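Local coordinates for protein putative phosphoglycolate phosphatase (Lactobacillus delbrueckii, PDB 2HI0) that probably hydrolyses the phosphate ester of phosphoglycolate, as a member of the haloacid dehalogenase-like hydrolase superfamily, at residues A[2-14]-A[178-190]. Numbering follows the deposited sequence.
With NA (sodium ion), chain C.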
HETATM    1  N   MSE A   2      27.217  -3.135  -1.606  1.00 11.51           N
HETATM    2  CA  MSE A   2      25.894  -3.043  -0.982  1.00 12.12           C
HETATM    3  C   MSE A   2      24.943  -3.921  -1.727  1.00 11.95           C
HETATM    4  O   MSE A   2      24.891  -3.866  -2.959  1.00 11.02           O
HETATM    5  CB  MSE A   2      25.386  -1.603  -1.023  1.00 13.53           C
HETATM    6  CG  MSE A   2      26.301  -0.685  -0.249  1.00 20.87           C
HETATM    7 SE   MSE A   2      25.632   1.120  -0.302  0.75 26.46          SE
HETATM    8  CE  MSE A   2      23.958   0.756   0.493  1.00 12.04           C
ATOM      9  N   LYS A   3      24.162  -4.714  -1.010  1.00  8.88           N
ATOM     10  CA  LYS A   3      23.168  -5.516  -1.671  1.00 10.49           C
ATOM     11  C   LYS A   3      22.190  -4.595  -2.422  1.00 11.39           C
ATOM     12  O   LYS A   3      21.914  -4.816  -3.595  1.00 12.15           O
ATOM     13  CB  LYS A   3      22.441  -6.459  -0.701  1.00  9.96           C
ATOM     14  CG  LYS A   3      21.647  -7.514  -1.434  1.00 13.26           C
ATOM     15  CD  LYS A   3      21.004  -8.532  -0.532  1.00 13.05           C
ATOM     16  CE  LYS A   3      20.367  -9.595  -1.453  1.00 19.89           C
ATOM     17  NZ  LYS A   3      19.854 -10.783  -0.717  1.00 18.73           N
ATOM     18  N   TYR A   4      21.663  -3.577  -1.721  1.00 10.77           N
ATOM     19  CA  TYR A   4      20.731  -2.636  -2.283  1.00 11.04           C
ATOM     20  C   TYR A   4      21.167  -1.241  -1.871  1.00  8.38           C
ATOM     21  O   TYR A   4      21.408  -0.962  -0.687  1.00 10.11           O
ATOM     22  CB  TYR A   4      19.291  -2.912  -1.832  1.00  7.63           C
ATOM     23  CG  TYR A   4      18.793  -4.292  -2.163  1.00 11.15           C
ATOM     24  CD1 TYR A   4      18.688  -4.724  -3.494  1.00  6.41           C
ATOM     25  CD2 TYR A   4      18.483  -5.205  -1.156  1.00  7.71           C
ATOM     26  CE1 TYR A   4      18.207  -6.002  -3.788  1.00  7.68           C
ATOM     27  CE2 TYR A   4      18.056  -6.484  -1.458  1.00 10.02           C
ATOM     28  CZ  TYR A   4      17.933  -6.879  -2.772  1.00 11.89           C
ATOM     29  OH  TYR A   4      17.491  -8.162  -3.087  1.00 11.18           O
ATOM     30  N   LYS A   5      21.268  -0.352  -2.860  1.00 11.83           N
ATOM     31  CA  LYS A   5      21.542   1.060  -2.624  1.00 11.59           C
ATOM     32  C   LYS A   5      20.240   1.874  -2.406  1.00  8.08           C
ATOM     33  O   LYS A   5      20.292   3.007  -1.950  1.00 10.33           O
ATOM     34  CB  LYS A   5      22.328   1.624  -3.811  1.00 12.97           C
ATOM     35  CG  LYS A   5      23.691   0.984  -3.967  1.00 18.92           C
ATOM     36  CD  LYS A   5      24.406   1.567  -5.176  1.00 23.66           C
ATOM     37  CE  LYS A   5      25.668   0.813  -5.564  1.00 29.45           C
ATOM     38  NZ  LYS A   5      26.019   1.227  -6.974  1.00 35.75           N
ATOM     39  N   ALA A   6      19.086   1.301  -2.743  1.00  7.77           N
ATOM     40  CA  ALA A   6      17.792   1.968  -2.529  1.00  9.57           C
ATOM     41  C   ALA A   6      16.766   0.967  -2.035  1.00 10.15           C
ATOM     42  O   ALA A   6      16.708  -0.139  -2.535  1.00  7.93           O
ATOM     43  CB  ALA A   6      17.292   2.672  -3.798  1.00 11.27           C
ATOM     44  N   ALA A   7      15.955   1.376  -1.051  1.00  9.48           N
ATOM     45  CA  ALA A   7      14.845   0.543  -0.518  1.00  9.78           C
ATOM     46  C   ALA A   7      13.599   1.384  -0.690  1.00  9.55           C
ATOM     47  O   ALA A   7      13.527   2.503  -0.198  1.00 10.45           O
ATOM     48  CB  ALA A   7      15.054   0.170   0.991  1.00 10.90           C
ATOM     49  N   ILE A   8      12.663   0.832  -1.452  1.00  7.01           N
ATOM     50  CA  ILE A   8      11.425   1.492  -1.856  1.00  9.77           C
ATOM     51  C   ILE A   8      10.297   0.743  -1.152  1.00 10.98           C
ATOM     52  O   ILE A   8      10.113  -0.467  -1.381  1.00 10.21           O
ATOM     53  CB  ILE A   8      11.245   1.443  -3.373  1.00 11.82           C
ATOM     54  CG1 ILE A   8      12.453   2.019  -4.087  1.00  8.96           C
ATOM     55  CG2 ILE A   8       9.990   2.229  -3.775  1.00 10.39           C
ATOM     56  CD1 ILE A   8      12.363   1.762  -5.641  1.00 14.73           C
ATOM     57  N   PHE A   9       9.568   1.455  -0.285  1.00 10.17           N
ATOM     58  CA  PHE A   9       8.553   0.869   0.580  1.00 10.21           C
ATOM     59  C   PHE A   9       7.141   1.264   0.128  1.00 10.84           C
ATOM     60  O   PHE A   9       6.859   2.425  -0.219  1.00 10.80           O
ATOM     61  CB  PHE A   9       8.673   1.384   2.011  1.00  9.74           C
ATOM     62  CG  PHE A   9       9.969   1.036   2.686  1.00  9.84           C
ATOM     63  CD1 PHE A   9      11.113   1.764   2.440  1.00 11.68           C
ATOM     64  CD2 PHE A   9      10.049  -0.063   3.506  1.00  8.50           C
ATOM     65  CE1 PHE A   9      12.295   1.437   3.061  1.00  8.75           C
ATOM     66  CE2 PHE A   9      11.251  -0.369   4.143  1.00 12.10           C
ATOM     67  CZ  PHE A   9      12.352   0.371   3.895  1.00 11.29           C
ATOM     68  N   ASP A  10       6.253   0.295   0.186  1.00 10.47           N
ATOM     69  CA  ASP A  10       4.799   0.602   0.256  1.00 10.61           C
ATOM     70  C   ASP A  10       4.501   1.230   1.644  1.00 10.93           C
ATOM     71  O   ASP A  10       5.332   1.180   2.563  1.00 11.66           O
ATOM     72  CB  ASP A  10       3.986  -0.670   0.082  1.00 14.42           C
ATOM     73  CG  ASP A  10       2.503  -0.397  -0.108  1.00 17.59           C
ATOM     74  OD1 ASP A  10       2.100   0.651  -0.662  1.00 17.44           O
ATOM     75  OD2 ASP A  10       1.733  -1.252   0.347  1.00 29.49           O
HETATM   76  N   MSE A  11       3.364   1.901   1.786  1.00  9.72           N
HETATM   77  CA  MSE A  11       2.997   2.576   3.026  1.00 11.74           C
HETATM   78  C   MSE A  11       2.060   1.699   3.878  1.00 11.85           C
HETATM   79  O   MSE A  11       2.467   1.263   4.978  1.00 10.32           O
HETATM   80  CB  MSE A  11       2.366   3.942   2.738  1.00 12.36           C
HETATM   81  CG  MSE A  11       1.833   4.614   3.951  1.00 11.02           C
HETATM   82 SE   MSE A  11       1.536   6.481   3.653  0.75 12.11          SE
HETATM   83  CE  MSE A  11       3.281   7.275   3.929  1.00 17.36           C
ATOM     84  N   ASP A  12       0.839   1.456   3.371  1.00 11.11           N
ATOM     85  CA  ASP A  12      -0.198   0.723   4.118  1.00 12.49           C
ATOM     86  C   ASP A  12       0.246  -0.680   4.464  1.00 10.91           C
ATOM     87  O   ASP A  12       0.688  -1.405   3.579  1.00 12.67           O
ATOM     88  CB  ASP A  12      -1.499   0.608   3.316  1.00 13.73           C
ATOM     89  CG  ASP A  12      -2.215   1.895   3.158  1.00 20.04           C
ATOM     90  OD1 ASP A  12      -2.655   2.491   4.137  1.00 16.92           O
ATOM     91  OD2 ASP A  12      -2.395   2.308   1.987  1.00 25.65           O
ATOM     92  N   GLY A  13       0.208  -1.052   5.741  1.00 11.09           N
ATOM     93  CA  GLY A  13       0.533  -2.438   6.114  1.00 11.38           C
ATOM     94  C   GLY A  13       2.009  -2.766   6.110  1.00 11.36           C
ATOM     95  O   GLY A  13       2.406  -3.895   6.369  1.00 12.85           O
ATOM     96  N   THR A  14       2.844  -1.780   5.805  1.00 10.90           N
ATOM     97  CA  THR A  14       4.252  -1.993   5.596  1.00 10.48           C
ATOM     98  C   THR A  14       5.004  -1.083   6.545  1.00 10.60           C
ATOM     99  O   THR A  14       5.647  -1.545   7.482  1.00 13.58           O
ATOM    100  CB  THR A  14       4.666  -1.783   4.114  1.00  9.47           C
ATOM    101  OG1 THR A  14       3.857  -2.648   3.279  1.00 12.56           O
ATOM    102  CG2 THR A  14       6.087  -2.099   3.921  1.00  8.96           C
ATOM    103  N   LEU A 178      16.070   8.850  -7.615  1.00  8.97           N
ATOM    104  CA  LEU A 178      17.114   8.265  -6.767  1.00  8.29           C
ATOM    105  C   LEU A 178      18.389   8.072  -7.569  1.00 10.03           C
ATOM    106  O   LEU A 178      19.472   8.129  -7.011  1.00 11.79           O
ATOM    107  CB  LEU A 178      16.728   6.910  -6.149  1.00  9.15           C
ATOM    108  CG  LEU A 178      15.577   6.982  -5.149  1.00 10.73           C
ATOM    109  CD1 LEU A 178      15.365   5.642  -4.404  1.00 14.25           C
ATOM    110  CD2 LEU A 178      15.712   8.090  -4.146  1.00 12.54           C
ATOM    111  N   GLY A 179      18.282   7.792  -8.861  1.00  8.46           N
ATOM    112  CA  GLY A 179      19.474   7.587  -9.680  1.00 11.01           C
ATOM    113  C   GLY A 179      20.206   6.255  -9.467  1.00 13.22           C
ATOM    114  O   GLY A 179      21.370   6.117  -9.845  1.00 13.61           O
ATOM    115  N   VAL A 180      19.503   5.271  -8.894  1.00 12.30           N
ATOM    116  CA  VAL A 180      20.071   3.954  -8.584  1.00 14.56           C
ATOM    117  C   VAL A 180      19.618   2.948  -9.636  1.00 10.84           C
ATOM    118  O   VAL A 180      18.442   2.941 -10.029  1.00 13.58           O
ATOM    119  CB  VAL A 180      19.633   3.496  -7.140  1.00 14.41           C
ATOM    120  CG1 VAL A 180      20.176   2.144  -6.829  1.00 14.87           C
ATOM    121  CG2 VAL A 180      20.109   4.500  -6.143  1.00 18.78           C
ATOM    122  N   PRO A 181      20.552   2.099 -10.130  1.00 11.57           N
ATOM    123  CA  PRO A 181      20.156   1.073 -11.075  1.00 15.09           C
ATOM    124  C   PRO A 181      19.120   0.131 -10.458  1.00 14.82           C
ATOM    125  O   PRO A 181      19.156  -0.159  -9.244  1.00 11.73           O
ATOM    126  CB  PRO A 181      21.473   0.332 -11.376  1.00 15.51           C
ATOM    127  CG  PRO A 181      22.551   1.320 -11.046  1.00 18.81           C
ATOM    128  CD  PRO A 181      22.001   2.086  -9.865  1.00 12.59           C
ATOM    129  N   ARG A 182      18.183  -0.320 -11.276  1.00 15.28           N
ATOM    130  CA  ARG A 182      17.105  -1.194 -10.791  1.00 14.15           C
ATOM    131  C   ARG A 182      17.597  -2.499 -10.109  1.00 13.78           C
ATOM    132  O   ARG A 182      16.914  -3.048  -9.193  1.00 15.78           O
ATOM    133  CB  ARG A 182      16.143  -1.520 -11.918  1.00 14.68           C
ATOM    134  CG  ARG A 182      15.380  -0.308 -12.389  1.00 13.29           C
ATOM    135  CD  ARG A 182      14.680  -0.505 -13.752  1.00 15.23           C
ATOM    136  NE  ARG A 182      14.113   0.779 -14.208  1.00 14.63           N
ATOM    137  CZ  ARG A 182      12.887   1.178 -13.914  1.00 14.54           C
ATOM    138  NH1 ARG A 182      12.098   0.414 -13.164  1.00 15.60           N
ATOM    139  NH2 ARG A 182      12.450   2.355 -14.322  1.00 13.63           N
ATOM    140  N   ASP A 183      18.765  -2.978 -10.509  1.00 15.67           N
ATOM    141  CA  ASP A 183      19.308  -4.205  -9.913  1.00 17.66           C
ATOM    142  C   ASP A 183      19.885  -3.961  -8.496  1.00 16.49           C
ATOM    143  O   ASP A 183      20.234  -4.915  -7.797  1.00 16.67           O
ATOM    144  CB  ASP A 183      20.369  -4.819 -10.851  1.00 20.53           C
ATOM    145  CG  ASP A 183      21.531  -3.879 -11.101  1.00 18.66           C
ATOM    146  OD1 ASP A 183      21.378  -2.947 -11.927  1.00 38.13           O
ATOM    147  OD2 ASP A 183      22.596  -4.061 -10.463  1.00 33.46           O
ATOM    148  N   LYS A 184      20.009  -2.683  -8.105  1.00 13.99           N
ATOM    149  CA  LYS A 184      20.437  -2.283  -6.763  1.00 12.67           C
ATOM    150  C   LYS A 184      19.280  -1.686  -5.973  1.00 11.09           C
ATOM    151  O   LYS A 184      19.507  -1.019  -4.955  1.00 10.60           O
ATOM    152  CB  LYS A 184      21.621  -1.275  -6.830  1.00 13.90           C
ATOM    153  CG  LYS A 184      22.990  -1.898  -7.276  1.00 14.79           C
ATOM    154  CD  LYS A 184      23.594  -2.823  -6.173  1.00 16.08           C
ATOM    155  CE  LYS A 184      25.018  -3.240  -6.476  1.00 17.77           C
ATOM    156  NZ  LYS A 184      25.488  -4.401  -5.629  1.00 15.12           N
ATOM    157  N   CYS A 185      18.054  -1.891  -6.457  1.00 10.15           N
ATOM    158  CA  CYS A 185      16.842  -1.480  -5.736  1.00  8.73           C
ATOM    159  C   CYS A 185      16.102  -2.706  -5.172  1.00 10.37           C
ATOM    160  O   CYS A 185      16.145  -3.785  -5.755  1.00  8.78           O
ATOM    161  CB  CYS A 185      15.877  -0.733  -6.669  1.00  8.27           C
ATOM    162  SG  CYS A 185      16.450   0.818  -7.249  1.00 13.03           S
ATOM    163  N   VAL A 186      15.429  -2.542  -4.032  1.00  9.64           N
ATOM    164  CA  VAL A 186      14.497  -3.557  -3.557  1.00  8.75           C
ATOM    165  C   VAL A 186      13.168  -2.865  -3.174  1.00 10.06           C
ATOM    166  O   VAL A 186      13.156  -1.735  -2.707  1.00  9.58           O
ATOM    167  CB  VAL A 186      15.104  -4.387  -2.379  1.00 10.16           C
ATOM    168  CG1 VAL A 186      15.385  -3.498  -1.167  1.00  7.54           C
ATOM    169  CG2 VAL A 186      14.207  -5.575  -1.989  1.00  7.63           C
ATOM    170  N   TYR A 187      12.072  -3.540  -3.465  1.00  9.29           N
ATOM    171  CA  TYR A 187      10.747  -3.033  -3.134  1.00  9.05           C
ATOM    172  C   TYR A 187      10.247  -3.860  -1.957  1.00  8.92           C
ATOM    173  O   TYR A 187      10.397  -5.075  -1.938  1.00 10.54           O
ATOM    174  CB  TYR A 187       9.790  -3.154  -4.332  1.00 11.31           C
ATOM    175  CG  TYR A 187       8.554  -2.307  -4.141  1.00 11.11           C
ATOM    176  CD1 TYR A 187       8.498  -0.957  -4.497  1.00 19.85           C
ATOM    177  CD2 TYR A 187       7.477  -2.839  -3.460  1.00 15.81           C
ATOM    178  CE1 TYR A 187       7.357  -0.184  -4.214  1.00 19.19           C
ATOM    179  CE2 TYR A 187       6.345  -2.078  -3.191  1.00 19.26           C
ATOM    180  CZ  TYR A 187       6.296  -0.760  -3.569  1.00 17.79           C
ATOM    181  OH  TYR A 187       5.154  -0.022  -3.252  1.00 18.07           O
ATOM    182  N   ILE A 188       9.624  -3.209  -0.994  1.00  9.37           N
ATOM    183  CA  ILE A 188       9.190  -3.853   0.267  1.00  9.23           C
ATOM    184  C   ILE A 188       7.698  -3.600   0.410  1.00 11.32           C
ATOM    185  O   ILE A 188       7.250  -2.464   0.388  1.00 10.05           O
ATOM    186  CB  ILE A 188       9.899  -3.289   1.469  1.00 10.72           C
ATOM    187  CG1 ILE A 188      11.437  -3.405   1.335  1.00  9.75           C
ATOM    188  CG2 ILE A 188       9.351  -3.956   2.766  1.00 10.60           C
ATOM    189  CD1 ILE A 188      12.075  -2.079   1.001  1.00 12.78           C
ATOM    190  N   GLY A 189       6.917  -4.659   0.571  1.00  9.26           N
ATOM    191  CA  GLY A 189       5.467  -4.446   0.759  1.00 11.19           C
ATOM    192  C   GLY A 189       4.740  -5.655   1.336  1.00 10.43           C
ATOM    193  O   GLY A 189       5.353  -6.695   1.561  1.00 10.62           O
ATOM    194  N   ASP A 190       3.439  -5.506   1.589  1.00 12.57           N
ATOM    195  CA  ASP A 190       2.669  -6.529   2.276  1.00 10.19           C
ATOM    196  C   ASP A 190       1.635  -7.264   1.402  1.00 11.20           C
ATOM    197  O   ASP A 190       0.865  -8.056   1.926  1.00 11.62           O
ATOM    198  CB  ASP A 190       1.919  -5.876   3.446  1.00 12.25           C
ATOM    199  CG  ASP A 190       0.876  -4.849   2.966  1.00 14.49           C
ATOM    200  OD1 ASP A 190       1.158  -4.145   1.969  1.00 15.43           O
ATOM    201  OD2 ASP A 190      -0.232  -4.727   3.544  1.00 12.54           O
TER
HETATM  202 NA    NA C 240       0.099  -2.177   1.278  1.00 35.31          NA
HETATM  203  O   HOH W   1      21.697  -6.768  -5.444  1.00 23.07           O
HETATM  204  O   HOH W   2      -0.020  -3.441  -1.096  1.00 22.48           O
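K184 O starts the pairing: it accepts from both K5 N (2.8 Å) and A6 N, each in its carbonyl plane. From there strands 6-9 and 185-189 run parallel, donors alternating: V186 N to A6 O, I8 N to V186 O, I188 N to I8 O and finally D10 N to I188 O, nearly straight at 173°. Before the strands, K184 bends at chi2 (-71°) and its NZ donates a hydrogen bond to M2 O at 2.8 Å.

Side chains close both faces. V186 CB sits over the centre of the Y4 ring, 3.5 Å from its centroid in a CH-pi contact, while Y4 OH bonds D204. I188 CD1 does the same over F9, 3.7 Å from that centroid. On the face of A6 and I8, Y187 lays its ring over I8 O and against I8 CG2, and its hydroxyl bonds V132 O and K165 NZ.

At the C-terminal ends a sodium ion gathers the acceptors: D10 OD2 at 2.1 Å, D190 OD1 at 2.3 Å, D12 O at 2.5 Å and a water. Their shared bond to the cation probably offsets the repulsion between D10 OD2 and D190 OD1. The other carboxylate oxygens are paired too, D10 OD1 with K165 and D190 OD2 with F212 N. D10, D12 and T14 fit the HAD-type DxDx(T/V) pattern, consistent with a HAD active site at the C-terminal ends of the central strands.

Both strands are central in the parallel sheet: 6-9 also bonds 128-133, and 185-189 is flanked by 204-208. Helix 115-124 packs on F9, and helix 192-200 on Y187 and D10.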